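Long-range contacts in uncharacterized protein (Enterococcus faecalis, PDB 3D3Y), which is of unknown function but is related to the M16 family of metal-dependent peptidases and probably contains an inactive peptidase-like domain: residues R30-L35 / Q85-I90; L45-M50 / I77-K82; E338-G343 / P401-V406. One frame throughout, in Å; residues are numbered along the deposited sequence.

How the contacts relate
After strands 4-7 and 12-18 the chain runs along strand 24-34 and returns about fifty residues later along strand 85-95, where contact 1 pairs the two as sheet neighbours. Contact 2 opens and closes within that excursion: helix 40-52 follows the first strand, and strand 74-82 returns to meet it before turning into strand 85-95. Both contacts reach the same sheet, where strands 85-95 and 74-82 are neighbours, bonded for instance from Asn-89 N to Gly-78 O. Contact 3 follows in series and lies apart, joining helices 326-341 and 400-409 in the later part of the chain; its centre is about 37 Å from that of contact 1.

Contact 1: R30-L35 / Q85-I90; sequences RFNTRL and QHWFNI
Arg-30 lays CD over the face of the Trp-87 indole, toward its rim, and its guanidinium runs on past the CE3-CZ3 side, the two planes 18° apart, with CE3 facing the guanidinium centre and Arg-30 NH1 3.3 Å from Trp-87 CZ3. This overlap decorates an antiparallel strand pair in the six-stranded mixed sheet of the N-terminal half, where 30-34 runs against 85-90. Phe-31 N donates to Phe-88 O and Phe-88 N to Phe-31 O; Thr-33 and His-86 are joined by a second such reciprocal pair. Arginine suits its place because its long chain can pass across the rim of the indole while its charge finds polar partners. A bend at chi3 (-70°) turns NE of Arg-30 toward Asn-89 OD1, to which it is hydrogen-bonded, though at a doubtfully short length. Glu-373 forms a salt bridge with Arg-30 NH2, and Tyr-376 adds a cation-pi contact.

The other face of the sheet, bearing Phe-31, Thr-33, His-86 and Phe-88, is covered by helices 40-52 and 185-198: Phe-31 touches Met-195 and Leu-196, and Phe-88 touches Ser-47 and Met-195. Phe-88 turns its edge toward the face of Phe-31 in an offset T-shaped pair, planes at 87° and centroids 5.8 Å apart. Ile-90 extends this apolar patch, its CD1 3.9 Å from Phe-31 CE2. Leu-35 CD1 rests 3.8 Å from His-86 CD2, at the edge of an imidazole whose NE2 is hydrogen-bonded to Ser-173 O and ND1 to Arg-43 NE.

Beside the indole, Asn-32 ND2 is hydrogen-bonded to Tyr-376 OH and Gln-85 NE2 to Ala-231 O. Gln-85 OE1 is gripped twice, by Trp-87 NE1 on an in-plane lone pair and by Asn-32 ND2 from above the carbonyl plane, each at 3.0 Å.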
loop_
_atom_site.group_PDB
_atom_site.type_symbol
_atom_site.label_atom_id
_atom_site.label_comp_id
_atom_site.label_asym_id
_atom_site.label_seq_id
_atom_site.Cartn_x
_atom_site.Cartn_y
_atom_site.Cartn_z
ATOM N N ARG A 30 10.329 -9.390 -2.963
ATOM C CA ARG A 30 9.552 -8.785 -1.883
ATOM C C ARG A 30 9.949 -9.347 -0.512
ATOM O O ARG A 30 9.815 -10.566 -0.253
ATOM C CB ARG A 30 8.042 -8.872 -2.155
ATOM C CG ARG A 30 7.174 -8.273 -1.023
ATOM C CD ARG A 30 5.722 -7.955 -1.461
ATOM N NE ARG A 30 5.652 -6.830 -2.391
ATOM C CZ ARG A 30 4.664 -6.632 -3.268
ATOM N NH1 ARG A 30 3.633 -7.487 -3.355
ATOM N NH2 ARG A 30 4.699 -5.555 -4.052
ATOM N N PHE A 31 10.520 -8.477 0.321
ATOM C CA PHE A 31 10.840 -8.825 1.717
ATOM C C PHE A 31 9.644 -8.487 2.613
ATOM O O PHE A 31 9.118 -7.383 2.584
ATOM C CB PHE A 31 12.068 -8.071 2.226
ATOM C CG PHE A 31 13.347 -8.387 1.485
ATOM C CD1 PHE A 31 14.359 -9.128 2.110
ATOM C CD2 PHE A 31 13.541 -7.936 0.179
ATOM C CE1 PHE A 31 15.542 -9.429 1.441
ATOM C CE2 PHE A 31 14.724 -8.204 -0.486
ATOM C CZ PHE A 31 15.729 -8.965 0.165
ATOM N N ASN A 32 9.199 -9.453 3.398
ATOM C CA ASN A 32 7.950 -9.321 4.136
ATOM C C ASN A 32 8.275 -9.431 5.615
ATOM O O ASN A 32 8.987 -10.359 6.019
ATOM C CB ASN A 32 6.997 -10.436 3.680
ATOM C CG ASN A 32 5.553 -10.256 4.181
ATOM O OD1 ASN A 32 5.281 -10.199 5.397
ATOM N ND2 ASN A 32 4.624 -10.186 3.236
ATOM N N THR A 33 7.768 -8.488 6.415
ATOM C CA THR A 33 7.964 -8.501 7.875
ATOM C C THR A 33 6.696 -8.009 8.574
ATOM O O THR A 33 5.845 -7.375 7.946
ATOM C CB THR A 33 9.185 -7.634 8.299
ATOM O OG1 THR A 33 9.599 -8.011 9.621
ATOM C CG2 THR A 33 8.834 -6.127 8.273
ATOM N N ARG A 34 6.563 -8.299 9.862
ATOM C CA ARG A 34 5.487 -7.693 10.669
ATOM C C ARG A 34 5.613 -6.157 10.694
ATOM O O ARG A 34 6.714 -5.619 10.836
ATOM C CB ARG A 34 5.507 -8.271 12.103
ATOM C CG ARG A 34 4.353 -7.824 13.013
ATOM C CD ARG A 34 4.529 -8.341 14.482
ATOM N NE ARG A 34 5.555 -7.549 15.172
ATOM C CZ ARG A 34 5.367 -6.310 15.639
ATOM N NH1 ARG A 34 4.186 -5.713 15.524
ATOM N NH2 ARG A 34 6.361 -5.659 16.238
ATOM N N LEU A 35 4.495 -5.452 10.551
ATOM C CA LEU A 35 4.518 -3.981 10.667
ATOM C C LEU A 35 5.006 -3.651 12.068
ATOM O O LEU A 35 4.511 -4.219 13.032
ATOM C CB LEU A 35 3.134 -3.408 10.442
ATOM C CG LEU A 35 3.039 -1.896 10.405
ATOM C CD1 LEU A 35 3.566 -1.402 9.073
ATOM C CD2 LEU A 35 1.597 -1.485 10.627
ATOM N N GLN A 85 1.395 -6.219 7.844
ATOM C CA GLN A 85 2.699 -6.488 7.187
ATOM C C GLN A 85 3.282 -5.207 6.613
ATOM O O GLN A 85 2.557 -4.257 6.292
ATOM C CB GLN A 85 2.530 -7.520 6.064
ATOM C CG GLN A 85 2.204 -8.912 6.567
ATOM C CD GLN A 85 1.828 -9.882 5.461
ATOM O OE1 GLN A 85 1.921 -9.566 4.274
ATOM N NE2 GLN A 85 1.397 -11.087 5.855
ATOM N N HIS A 86 4.604 -5.167 6.518
ATOM C CA HIS A 86 5.275 -4.061 5.858
ATOM C C HIS A 86 6.174 -4.732 4.806
ATOM O O HIS A 86 6.887 -5.730 5.098
ATOM C CB HIS A 86 6.082 -3.205 6.872
ATOM C CG HIS A 86 6.571 -1.902 6.306
ATOM N ND1 HIS A 86 7.802 -1.767 5.701
ATOM C CD2 HIS A 86 5.977 -0.688 6.226
ATOM C CE1 HIS A 86 7.951 -0.519 5.280
ATOM N NE2 HIS A 86 6.853 0.158 5.586
ATOM N N TRP A 87 6.079 -4.232 3.578
ATOM C CA TRP A 87 6.704 -4.868 2.430
ATOM C C TRP A 87 7.838 -3.968 1.912
ATOM O O TRP A 87 7.663 -2.768 1.772
ATOM C CB TRP A 87 5.654 -5.043 1.304
ATOM C CG TRP A 87 4.423 -5.923 1.602
ATOM C CD1 TRP A 87 4.218 -6.766 2.677
ATOM C CD2 TRP A 87 3.295 -6.090 0.741
ATOM N NE1 TRP A 87 2.984 -7.416 2.541
ATOM C CE2 TRP A 87 2.412 -7.017 1.359
ATOM C CE3 TRP A 87 2.941 -5.540 -0.514
ATOM C CZ2 TRP A 87 1.196 -7.405 0.769
ATOM C CZ3 TRP A 87 1.710 -5.926 -1.105
ATOM C CH2 TRP A 87 0.857 -6.846 -0.452
ATOM N N PHE A 88 8.976 -4.574 1.572
ATOM C CA PHE A 88 10.134 -3.877 0.996
ATOM C C PHE A 88 10.289 -4.511 -0.382
ATOM O O PHE A 88 10.489 -5.720 -0.496
ATOM C CB PHE A 88 11.342 -4.109 1.879
ATOM C CG PHE A 88 12.621 -3.464 1.410
ATOM C CD1 PHE A 88 13.108 -2.327 2.065
ATOM C CD2 PHE A 88 13.390 -4.036 0.376
ATOM C CE1 PHE A 88 14.334 -1.764 1.694
ATOM C CE2 PHE A 88 14.618 -3.471 -0.028
ATOM C CZ PHE A 88 15.087 -2.312 0.634
ATOM N N ASN A 89 10.159 -3.688 -1.420
ATOM C CA ASN A 89 9.883 -4.181 -2.776
ATOM C C ASN A 89 10.938 -3.754 -3.782
ATOM O O ASN A 89 11.069 -2.564 -4.066
ATOM C CB ASN A 89 8.551 -3.577 -3.252
ATOM C CG ASN A 89 7.421 -3.752 -2.247
ATOM O OD1 ASN A 89 7.135 -4.864 -1.835
ATOM N ND2 ASN A 89 6.765 -2.648 -1.868
ATOM N N ILE A 90 11.662 -4.712 -4.347
ATOM C CA ILE A 90 12.669 -4.385 -5.364
ATOM C C ILE A 90 12.093 -4.858 -6.676
ATOM O O ILE A 90 11.740 -6.036 -6.828
ATOM C CB ILE A 90 13.996 -5.113 -5.100
ATOM C CG1 ILE A 90 14.567 -4.703 -3.729
ATOM C CG2 ILE A 90 15.017 -4.855 -6.226
ATOM C CD1 ILE A 90 15.738 -5.620 -3.285
#

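Contact 2: L45-M50 / I77-K82; sequences LLSSLM and IGVSKK
An alpha/beta layer brings helix 40-52 against the outermost strand of the N-terminal sheet, and Ser-47 and Ile-77 come closest. The helix and strand segments run nearly antiparallel, at 167°, and their axes approach to 7.1 Å. Ser-47 directs its CB at the strand, and its smallness suits so close an approach: CB lies 3.6 Å from Ile-77 CG2. The same methylene also faces Val-79, with Ser-47 CB 4.1 Å from Val-79 CG1. Ile-77 uses both its branches. Its CG2 sits against Ser-47, while on the other branch chi1 (-49°) sets CG1 anti to the carbonyl carbon and an extended chi2 takes CD1 of Ile-77 to 3.7 Å from CB of selenomethionine Met-50.

The polar end of Ser-47 does not reach the strand directly; OG is hydrogen-bonded to Thr-44 O, which satisfies the hydroxyl within its own helix. A water donates a hydrogen bond to Ile-77 O at 2.8 Å and makes long, weak contacts with the hydroxyls of Ser-47 and Ser-48, linking helix and strand. Further on, Glu-51 OE2 accepts from Ile-77 N, and Phe-88 of the neighbouring strand packs against both Ser-47 and Ile-77. The result is a helix packed on one face of a sheet through a small serine and the beta-branched Ile-77 and Val-79, consistent with the two-layer alpha/beta domains of M16 relatives.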
loop_
_atom_site.group_PDB
_atom_site.type_symbol
_atom_site.label_atom_id
_atom_site.label_comp_id
_atom_site.label_asym_id
_atom_site.label_seq_id
_atom_site.Cartn_x
_atom_site.Cartn_y
_atom_site.Cartn_z
ATOM N N LEU A 45 13.995 4.205 4.657
ATOM C CA LEU A 45 15.283 4.817 4.300
ATOM C C LEU A 45 16.200 3.824 3.577
ATOM O O LEU A 45 16.897 4.176 2.611
ATOM C CB LEU A 45 16.004 5.372 5.547
ATOM C CG LEU A 45 17.388 6.034 5.349
ATOM C CD1 LEU A 45 17.299 7.188 4.268
ATOM C CD2 LEU A 45 17.848 6.613 6.689
ATOM N N LEU A 46 16.212 2.586 4.054
ATOM C CA LEU A 46 16.979 1.536 3.403
ATOM C C LEU A 46 16.602 1.386 1.916
ATOM O O LEU A 46 17.459 1.159 1.066
ATOM C CB LEU A 46 16.770 0.212 4.131
ATOM C CG LEU A 46 17.646 -0.925 3.603
ATOM C CD1 LEU A 46 19.179 -0.636 3.763
ATOM C CD2 LEU A 46 17.261 -2.212 4.333
ATOM N N SER A 47 15.315 1.466 1.605
ATOM C CA SER A 47 14.903 1.337 0.216
ATOM C C SER A 47 15.558 2.439 -0.634
ATOM O O SER A 47 15.936 2.189 -1.794
ATOM C CB SER A 47 13.366 1.336 0.086
ATOM O OG SER A 47 12.818 2.634 0.235
ATOM N N SER A 48 15.718 3.650 -0.083
ATOM C CA SER A 48 16.422 4.696 -0.831
ATOM C C SER A 48 17.921 4.409 -0.937
ATOM O O SER A 48 18.517 4.636 -1.969
ATOM C CB SER A 48 16.257 6.059 -0.183
ATOM O OG SER A 48 14.973 6.558 -0.472
ATOM N N LEU A 49 18.507 3.866 0.120
ATOM C CA LEU A 49 19.945 3.630 0.138
ATOM C C LEU A 49 20.312 2.556 -0.864
ATOM O O LEU A 49 21.300 2.726 -1.623
ATOM C CB LEU A 49 20.430 3.258 1.542
ATOM C CG LEU A 49 20.315 4.333 2.634
ATOM C CD1 LEU A 49 20.507 3.757 4.041
ATOM C CD2 LEU A 49 21.335 5.485 2.425
HETATM N N MSE A 50 19.526 1.477 -0.900
HETATM C CA MSE A 50 19.889 0.339 -1.744
HETATM C C MSE A 50 19.618 0.598 -3.225
HETATM O O MSE A 50 20.192 -0.063 -4.093
HETATM C CB MSE A 50 19.193 -0.924 -1.257
HETATM C CG MSE A 50 19.714 -1.312 0.142
HETATM SE SE MSE A 50 18.809 -2.916 0.732
HETATM C CE MSE A 50 19.256 -4.119 -0.741
ATOM N N ILE A 77 13.251 0.575 -5.957
ATOM C CA ILE A 77 12.946 -0.012 -4.660
ATOM C C ILE A 77 12.009 0.947 -3.907
ATOM O O ILE A 77 12.231 2.191 -3.893
ATOM C CB ILE A 77 14.237 -0.287 -3.826
ATOM C CG1 ILE A 77 15.299 -1.030 -4.655
ATOM C CG2 ILE A 77 13.924 -1.103 -2.551
ATOM C CD1 ILE A 77 16.597 -1.399 -3.812
ATOM N N GLY A 78 10.965 0.386 -3.296
ATOM C CA GLY A 78 10.111 1.181 -2.389
ATOM C C GLY A 78 9.508 0.290 -1.293
ATOM O O GLY A 78 9.862 -0.869 -1.172
ATOM N N VAL A 79 8.581 0.847 -0.510
ATOM C CA VAL A 79 7.969 0.123 0.572
ATOM C C VAL A 79 6.486 0.366 0.553
ATOM O O VAL A 79 6.009 1.381 0.010
ATOM C CB VAL A 79 8.533 0.532 1.969
ATOM C CG1 VAL A 79 9.998 0.174 2.082
ATOM C CG2 VAL A 79 8.333 2.033 2.221
ATOM N N SER A 80 5.752 -0.577 1.138
ATOM C CA SER A 80 4.326 -0.368 1.350
ATOM C C SER A 80 3.857 -1.114 2.591
ATOM O O SER A 80 4.608 -1.878 3.201
ATOM C CB SER A 80 3.506 -0.758 0.105
ATOM O OG SER A 80 3.823 -2.066 -0.293
ATOM N N LYS A 81 2.615 -0.869 2.982
ATOM C CA LYS A 81 2.088 -1.400 4.229
ATOM C C LYS A 81 0.836 -2.115 3.802
ATOM O O LYS A 81 0.104 -1.581 2.995
ATOM C CB LYS A 81 1.758 -0.204 5.137
ATOM C CG LYS A 81 0.891 -0.449 6.341
ATOM C CD LYS A 81 1.033 0.792 7.263
ATOM C CE LYS A 81 -0.181 0.988 8.125
ATOM N NZ LYS A 81 -0.120 2.286 8.884
ATOM N N LYS A 82 0.577 -3.291 4.352
ATOM C CA LYS A 82 -0.633 -4.027 4.009
ATOM C C LYS A 82 -1.060 -4.765 5.239
ATOM O O LYS A 82 -0.374 -5.696 5.675
ATOM C CB LYS A 82 -0.386 -5.045 2.887
ATOM C CG LYS A 82 -1.683 -5.573 2.193
ATOM C CD LYS A 82 -2.111 -4.515 1.174
ATOM C CE LYS A 82 -3.253 -4.939 0.320
ATOM N NZ LYS A 82 -3.631 -3.714 -0.456
HETATM O O HOH W 1 13.095 4.492 -2.540
#

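Contact 3: E338-G343 / P401-V406; sequences ENIRLG and PEIQEV
The end of helix 326-341 comes up against helix 400-409 where the CA atoms of Arg-341 and Gln-404 are 4.6 Å apart. Here the first helix stops in a Schellman motif: Gly-343 takes a positive phi of 81° and its N bonds back to Ile-340 O at 2.8 Å. Glycine suits this residue twice over, since it readily adopts that backbone conformation and since its CA lies 3.7 Å from Gln-404 CD, where a side chain would find little room.

Gln-404 carries most of the contact. Its CG stands anti to the carbonyl carbon (chi1 -66°), 3.6 Å from Ile-340 O, and the chain stays extended beyond it; CB packs beside Arg-341 O. At the tip, NE2 of Gln-404 donates to Arg-341 O at 3.0 Å in a nearly straight bond of 174°, the acceptor lying in the plane of the amide. On the buried side, Ile-340 and Ile-403 cross at about a right angle and meet through their CG2 methyls, 3.7 Å apart, and Phe-278 and Phe-282 of helix 272-284 cover Ile-340.

The side chain of Arg-341 sets out away from the second helix. Its NH1 forms a salt bridge with Glu-338 OE2 at 2.7 Å, one turn earlier, while its NE returns to the second helix by donating to Ala-407 O. Two side chains thus reach in opposite senses between the helices, each giving an N-H to a backbone carbonyl of the opposite helix. The C-terminal turn of a helix is rich in such acceptors, and a neutral amide donor from Gln-404 can satisfy one of them without bringing a further charge.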
loop_
_atom_site.group_PDB
_atom_site.type_symbol
_atom_site.label_atom_id
_atom_site.label_comp_id
_atom_site.label_asym_id
_atom_site.label_seq_id
_atom_site.Cartn_x
_atom_site.Cartn_y
_atom_site.Cartn_z
ATOM N N GLU A 338 -27.639 6.679 8.079
ATOM C CA GLU A 338 -28.927 6.148 8.460
ATOM C C GLU A 338 -29.807 5.834 7.242
ATOM O O GLU A 338 -30.510 4.809 7.220
ATOM C CB GLU A 338 -29.630 7.111 9.406
ATOM C CG GLU A 338 -28.961 7.133 10.801
ATOM C CD GLU A 338 -28.805 5.706 11.400
ATOM O OE1 GLU A 338 -29.804 4.942 11.404
ATOM O OE2 GLU A 338 -27.670 5.365 11.845
ATOM N N ASN A 339 -29.755 6.701 6.232
ATOM C CA ASN A 339 -30.528 6.472 5.027
ATOM C C ASN A 339 -30.143 5.178 4.343
ATOM O O ASN A 339 -31.013 4.437 3.887
ATOM C CB ASN A 339 -30.392 7.646 4.056
ATOM C CG ASN A 339 -31.223 8.838 4.488
ATOM O OD1 ASN A 339 -32.149 8.703 5.305
ATOM N ND2 ASN A 339 -30.930 10.009 3.910
ATOM N N ILE A 340 -28.838 4.915 4.251
ATOM C CA ILE A 340 -28.381 3.622 3.721
ATOM C C ILE A 340 -28.855 2.491 4.648
ATOM O O ILE A 340 -29.382 1.492 4.179
ATOM C CB ILE A 340 -26.848 3.577 3.546
ATOM C CG1 ILE A 340 -26.400 4.673 2.518
ATOM C CG2 ILE A 340 -26.408 2.163 3.144
ATOM C CD1 ILE A 340 -24.864 4.890 2.477
ATOM N N ARG A 341 -28.660 2.629 5.963
ATOM C CA ARG A 341 -29.166 1.588 6.886
ATOM C C ARG A 341 -30.651 1.281 6.630
ATOM O O ARG A 341 -31.080 0.109 6.664
ATOM C CB ARG A 341 -28.952 1.988 8.352
ATOM C CG ARG A 341 -27.490 1.975 8.736
ATOM C CD ARG A 341 -27.186 2.560 10.147
ATOM N NE ARG A 341 -25.858 2.113 10.548
ATOM C CZ ARG A 341 -25.149 2.592 11.567
ATOM N NH1 ARG A 341 -25.602 3.618 12.298
ATOM N NH2 ARG A 341 -23.965 2.044 11.838
ATOM N N LEU A 342 -31.428 2.332 6.369
ATOM C CA LEU A 342 -32.883 2.194 6.118
ATOM C C LEU A 342 -33.208 1.631 4.732
ATOM O O LEU A 342 -34.351 1.288 4.461
ATOM C CB LEU A 342 -33.600 3.540 6.321
ATOM C CG LEU A 342 -33.669 4.049 7.776
ATOM C CD1 LEU A 342 -33.943 5.571 7.818
ATOM C CD2 LEU A 342 -34.744 3.292 8.561
ATOM N N GLY A 343 -32.197 1.526 3.870
ATOM C CA GLY A 343 -32.416 0.981 2.522
ATOM C C GLY A 343 -32.988 2.028 1.598
ATOM O O GLY A 343 -33.588 1.704 0.568
ATOM N N PRO A 401 -30.397 -5.339 0.715
ATOM C CA PRO A 401 -30.296 -5.898 2.073
ATOM C C PRO A 401 -28.844 -6.155 2.511
ATOM O O PRO A 401 -28.504 -5.905 3.678
ATOM C CB PRO A 401 -31.150 -7.182 2.001
ATOM C CG PRO A 401 -32.204 -6.852 0.945
ATOM C CD PRO A 401 -31.378 -6.081 -0.100
ATOM N N GLU A 402 -27.979 -6.576 1.587
ATOM C CA GLU A 402 -26.558 -6.745 1.927
ATOM C C GLU A 402 -25.864 -5.429 2.235
ATOM O O GLU A 402 -25.025 -5.358 3.168
ATOM C CB GLU A 402 -25.795 -7.450 0.819
ATOM C CG GLU A 402 -26.164 -8.966 0.683
ATOM C CD GLU A 402 -25.535 -9.593 -0.564
ATOM O OE1 GLU A 402 -25.225 -8.828 -1.520
ATOM O OE2 GLU A 402 -25.344 -10.833 -0.602
ATOM N N ILE A 403 -26.213 -4.396 1.465
ATOM C CA ILE A 403 -25.675 -3.045 1.680
ATOM C C ILE A 403 -26.125 -2.477 3.023
ATOM O O ILE A 403 -25.306 -1.827 3.738
ATOM C CB ILE A 403 -26.078 -2.101 0.507
ATOM C CG1 ILE A 403 -25.536 -2.630 -0.842
ATOM C CG2 ILE A 403 -25.623 -0.636 0.800
ATOM C CD1 ILE A 403 -26.218 -2.102 -2.084
ATOM N N GLN A 404 -27.404 -2.698 3.363
ATOM C CA GLN A 404 -27.980 -2.256 4.634
ATOM C C GLN A 404 -27.268 -2.940 5.796
ATOM O O GLN A 404 -26.975 -2.306 6.831
ATOM C CB GLN A 404 -29.482 -2.605 4.736
ATOM C CG GLN A 404 -30.419 -1.900 3.776
ATOM C CD GLN A 404 -31.856 -2.367 3.950
ATOM O OE1 GLN A 404 -32.337 -3.216 3.185
ATOM N NE2 GLN A 404 -32.545 -1.831 4.950
ATOM N N GLU A 405 -27.008 -4.241 5.639
ATOM C CA GLU A 405 -26.246 -4.973 6.674
ATOM C C GLU A 405 -24.801 -4.417 6.889
ATOM O O GLU A 405 -24.359 -4.258 8.033
ATOM C CB GLU A 405 -26.245 -6.487 6.381
ATOM C CG GLU A 405 -25.470 -7.354 7.365
ATOM C CD GLU A 405 -26.001 -7.255 8.794
ATOM O OE1 GLU A 405 -27.218 -6.974 8.981
ATOM O OE2 GLU A 405 -25.183 -7.466 9.729
ATOM N N VAL A 406 -24.077 -4.139 5.811
ATOM C CA VAL A 406 -22.757 -3.496 5.902
ATOM C C VAL A 406 -22.920 -2.165 6.670
ATOM O O VAL A 406 -22.162 -1.870 7.605
ATOM C CB VAL A 406 -22.142 -3.258 4.478
ATOM C CG1 VAL A 406 -20.960 -2.260 4.512
ATOM C CG2 VAL A 406 -21.708 -4.608 3.880
#